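Side-chain contact in cupin 2, conserved barrel domain protein (Shewanella frigidimarina, PDB 2PFW), which is of unknown function but has the cupin barrel fold and resembles the KdgF-type cupins, some of which act in uronate sugar metabolism: residues A[12-17]-A[24-29]. Residues are numbered along the deposited sequence; the frame is centred on the assembly and turned at random.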
ATOM      1  N   GLU A  12     -15.833   2.179  -4.159  1.00 26.74           N
ATOM      2  CA  GLU A  12     -17.277   2.027  -4.033  1.00 27.63           C
ATOM      3  C   GLU A  12     -17.832   0.975  -4.976  1.00 25.43           C
ATOM      4  O   GLU A  12     -19.010   0.618  -4.872  1.00 26.06           O
ATOM      5  CB  GLU A  12     -17.974   3.371  -4.289  1.00 27.90           C
ATOM      6  CG  GLU A  12     -17.469   4.521  -3.447  1.00 26.90           C
ATOM      7  CD  GLU A  12     -17.675   4.326  -1.957  1.00 33.08           C
ATOM      8  OE1 GLU A  12     -18.779   3.918  -1.544  1.00 39.03           O
ATOM      9  OE2 GLU A  12     -16.720   4.590  -1.190  1.00 40.88           O
ATOM     10  N   GLN A  13     -17.027   0.449  -5.908  1.00 26.33           N
ATOM     11  CA  GLN A  13     -17.572  -0.612  -6.761  1.00 26.18           C
ATOM     12  C   GLN A  13     -16.932  -1.971  -6.488  1.00 23.28           C
ATOM     13  O   GLN A  13     -17.628  -2.988  -6.500  1.00 27.71           O
ATOM     14  CB  GLN A  13     -17.421  -0.283  -8.246  1.00 27.19           C
ATOM     15  CG  GLN A  13     -17.627   1.170  -8.629  1.00 28.58           C
ATOM     16  CD  GLN A  13     -17.433   1.375 -10.121  1.00 28.33           C
ATOM     17  OE1 GLN A  13     -16.364   1.782 -10.576  1.00 37.37           O
ATOM     18  NE2 GLN A  13     -18.468   1.089 -10.896  1.00 28.97           N
ATOM     19  N   THR A  14     -15.625  -2.019  -6.259  1.00 26.21           N
ATOM     20  CA  THR A  14     -14.954  -3.306  -6.118  1.00 28.27           C
ATOM     21  C   THR A  14     -15.567  -4.100  -4.964  1.00 29.93           C
ATOM     22  O   THR A  14     -15.751  -3.565  -3.868  1.00 31.35           O
ATOM     23  CB  THR A  14     -13.444  -3.211  -5.845  1.00 28.15           C
ATOM     24  OG1 THR A  14     -12.787  -2.251  -6.678  1.00 31.22           O
ATOM     25  CG2 THR A  14     -12.815  -4.568  -6.163  1.00 28.90           C
ATOM     26  N   GLU A  15     -15.889  -5.372  -5.182  1.00 29.95           N
ATOM     27  CA  GLU A  15     -16.553  -6.130  -4.126  1.00 33.83           C
ATOM     28  C   GLU A  15     -15.679  -6.181  -2.871  1.00 34.29           C
ATOM     29  O   GLU A  15     -14.462  -6.352  -2.937  1.00 34.52           O
ATOM     30  CB  GLU A  15     -16.918  -7.545  -4.567  1.00 37.45           C
ATOM     31  CG  GLU A  15     -17.469  -8.443  -3.471  1.00 38.40           C
ATOM     32  CD  GLU A  15     -18.951  -8.268  -3.204  1.00 43.70           C
ATOM     33  OE1 GLU A  15     -19.401  -7.102  -3.144  1.00 48.09           O
ATOM     34  OE2 GLU A  15     -19.666  -9.281  -3.051  1.00 53.59           O
ATOM     35  N   ILE A  16     -16.319  -6.024  -1.717  1.00 35.84           N
ATOM     36  CA  ILE A  16     -15.685  -6.323  -0.432  1.00 31.99           C
ATOM     37  C   ILE A  16     -16.076  -7.740  -0.018  1.00 34.42           C
ATOM     38  O   ILE A  16     -17.257  -8.050   0.130  1.00 36.46           O
ATOM     39  CB  ILE A  16     -16.064  -5.282   0.627  1.00 34.14           C
ATOM     40  CG1 ILE A  16     -15.640  -3.856   0.244  1.00 33.05           C
ATOM     41  CG2 ILE A  16     -15.513  -5.665   1.992  1.00 31.88           C
ATOM     42  CD1 ILE A  16     -16.504  -2.761   0.829  1.00 33.89           C
ATOM     43  N   GLU A  17     -15.073  -8.595   0.129  1.00 33.84           N
ATOM     44  CA  GLU A  17     -15.257 -10.037   0.245  1.00 32.74           C
ATOM     45  C   GLU A  17     -15.111 -10.485   1.696  1.00 32.06           C
ATOM     46  O   GLU A  17     -14.090 -10.250   2.342  1.00 28.92           O
ATOM     47  CB  GLU A  17     -14.260 -10.766  -0.655  1.00 34.97           C
ATOM     48  CG  GLU A  17     -14.409 -12.277  -0.631  1.00 37.03           C
ATOM     49  CD  GLU A  17     -13.583 -12.972  -1.698  1.00 40.89           C
ATOM     50  OE1 GLU A  17     -12.654 -12.347  -2.256  1.00 45.00           O
ATOM     51  OE2 GLU A  17     -13.867 -14.159  -1.980  1.00 46.10           O
ATOM     52  N   LYS A  24     -12.597  -8.704   6.363  1.00 27.74           N
ATOM     53  CA  LYS A  24     -13.151  -8.392   5.048  1.00 27.63           C
ATOM     54  C   LYS A  24     -12.043  -7.877   4.135  1.00 21.42           C
ATOM     55  O   LYS A  24     -11.198  -7.105   4.585  1.00 24.12           O
ATOM     56  CB  LYS A  24     -14.267  -7.362   5.143  1.00 29.05           C
ATOM     57  CG  LYS A  24     -15.586  -7.875   5.697  1.00 30.56           C
ATOM     58  CD  LYS A  24     -16.658  -6.803   5.662  1.00 36.34           C
ATOM     59  CE  LYS A  24     -17.162  -6.404   7.040  1.00 38.40           C
ATOM     60  NZ  LYS A  24     -16.502  -5.159   7.538  1.00 38.53           N
ATOM     61  N   ARG A  25     -12.021  -8.302   2.876  1.00 26.40           N
ATOM     62  CA  ARG A  25     -10.879  -7.998   2.014  1.00 25.82           C
ATOM     63  C   ARG A  25     -11.327  -7.354   0.701  1.00 20.43           C
ATOM     64  O   ARG A  25     -12.299  -7.810   0.098  1.00 21.88           O
ATOM     65  CB  ARG A  25     -10.071  -9.263   1.713  1.00 26.56           C
ATOM     66  CG  ARG A  25      -8.811  -9.031   0.897  1.00 26.40           C
ATOM     67  CD  ARG A  25      -7.900 -10.252   0.890  1.00 28.04           C
ATOM     68  NE  ARG A  25      -8.527 -11.362   0.190  1.00 32.10           N
ATOM     69  CZ  ARG A  25      -8.448 -12.654   0.447  1.00 30.84           C
ATOM     70  NH1 ARG A  25      -7.728 -13.124   1.454  1.00 34.60           N
ATOM     71  NH2 ARG A  25      -9.108 -13.515  -0.322  1.00 34.17           N
ATOM     72  N   GLN A  26     -10.615  -6.314   0.280  1.00 22.35           N
ATOM     73  CA  GLN A  26     -10.865  -5.694  -1.016  1.00 21.97           C
ATOM     74  C   GLN A  26      -9.584  -5.565  -1.837  1.00 15.27           C
ATOM     75  O   GLN A  26      -8.582  -5.030  -1.369  1.00 18.88           O
ATOM     76  CB  GLN A  26     -11.486  -4.306  -0.860  1.00 24.97           C
ATOM     77  CG  GLN A  26     -11.997  -3.709  -2.169  1.00 23.31           C
ATOM     78  CD  GLN A  26     -12.425  -2.268  -1.972  1.00 19.34           C
ATOM     79  OE1 GLN A  26     -11.634  -1.473  -1.469  1.00 20.76           O
ATOM     80  NE2 GLN A  26     -13.652  -1.951  -2.359  1.00 28.37           N
HETATM   81  N   MSE A  27      -9.628  -6.054  -3.070  1.00 23.87           N
HETATM   82  CA  MSE A  27      -8.519  -5.878  -4.005  1.00 23.08           C
HETATM   83  C   MSE A  27      -8.322  -4.425  -4.398  1.00 20.18           C
HETATM   84  O   MSE A  27      -9.276  -3.852  -4.823  1.00 20.83           O
HETATM   85  CB  MSE A  27      -8.754  -6.739  -5.262  1.00 23.48           C
HETATM   86  CG  MSE A  27      -7.534  -6.763  -6.197  1.00 23.70           C
HETATM   87 SE   MSE A  27      -5.930  -7.529  -5.349  1.00 32.37          SE
HETATM   88  CE  MSE A  27      -6.796  -9.108  -4.827  1.00 16.58           C
ATOM     89  N   LEU A  28      -7.118  -3.896  -4.242  1.00 21.77           N
ATOM     90  CA  LEU A  28      -6.811  -2.546  -4.700  1.00 22.58           C
ATOM     91  C   LEU A  28      -6.128  -2.557  -6.066  1.00 26.73           C
ATOM     92  O   LEU A  28      -6.289  -1.634  -6.866  1.00 24.09           O
ATOM     93  CB  LEU A  28      -5.907  -1.829  -3.700  1.00 20.40           C
ATOM     94  CG  LEU A  28      -6.474  -1.723  -2.277  1.00 20.60           C
ATOM     95  CD1 LEU A  28      -5.498  -1.002  -1.370  1.00 18.37           C
ATOM     96  CD2 LEU A  28      -7.825  -1.029  -2.302  1.00 24.33           C
ATOM     97  N   GLY A  29      -5.349  -3.600  -6.331  1.00 24.08           N
ATOM     98  CA  GLY A  29      -4.722  -3.763  -7.638  1.00 22.43           C
ATOM     99  C   GLY A  29      -3.631  -4.817  -7.582  1.00 19.25           C
ATOM    100  O   GLY A  29      -2.971  -4.960  -6.550  1.00 18.74           O
TER
HETATM  101  O   HOH W   1     -10.847  -1.384  -5.058  1.00 24.04           O
HETATM  102  O   HOH W   2     -12.167  -7.663  -4.064  1.00 24.17           O
HETATM  103  O   HOH W   3     -11.542  -9.952  -2.542  1.00 35.00           O
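Glu17 and Arg25 form an antiparallel hydrogen-bonded pair, with Glu17 N to Arg25 O and Arg25 N to Glu17 O both 2.9 Å. This pair joins strand 17-18 to strand 23-31 in the six-stranded sheet of the cupin barrel. Before Ile16 the chain parts from the strand at Glu15 and Thr14, and two waters and the Gln26 amide bridge the gap. One water donates to Glu15 O and accepts from Met27 N. Another joins Thr14 OG1 to Met27 O.

Gln26 reaches across to the loop. Its CG is anti to the backbone N (chi1 -170°) and its chain is extended, which brings the amide to Thr14. NE2 donates to Thr14 O at 3.0 Å, nearly straight at 162°. The acceptor lies in the Gln26 amide plane, but NE2 sits above the carbonyl plane of Thr14. NE2 also donates to Gly11 O, so two loop carbonyls fix the rotation of this buried amide. Ile16 lies beside it, with CG1 3.8 Å from Gln26 NE2. The other branch, CG2, packs on Lys24 CB at 3.8 Å, and Trp40 of strand 34-41 touches both Ile16 and Gln26.

The Glu17 and Arg25 side chains share one face of the sheet. Arg25 makes a cation-pi contact with Phe111. Glu17 OE1 stays 4.2 Å from Arg25 NH2, too far for a salt bridge, and accepts from a water at 2.7 Å.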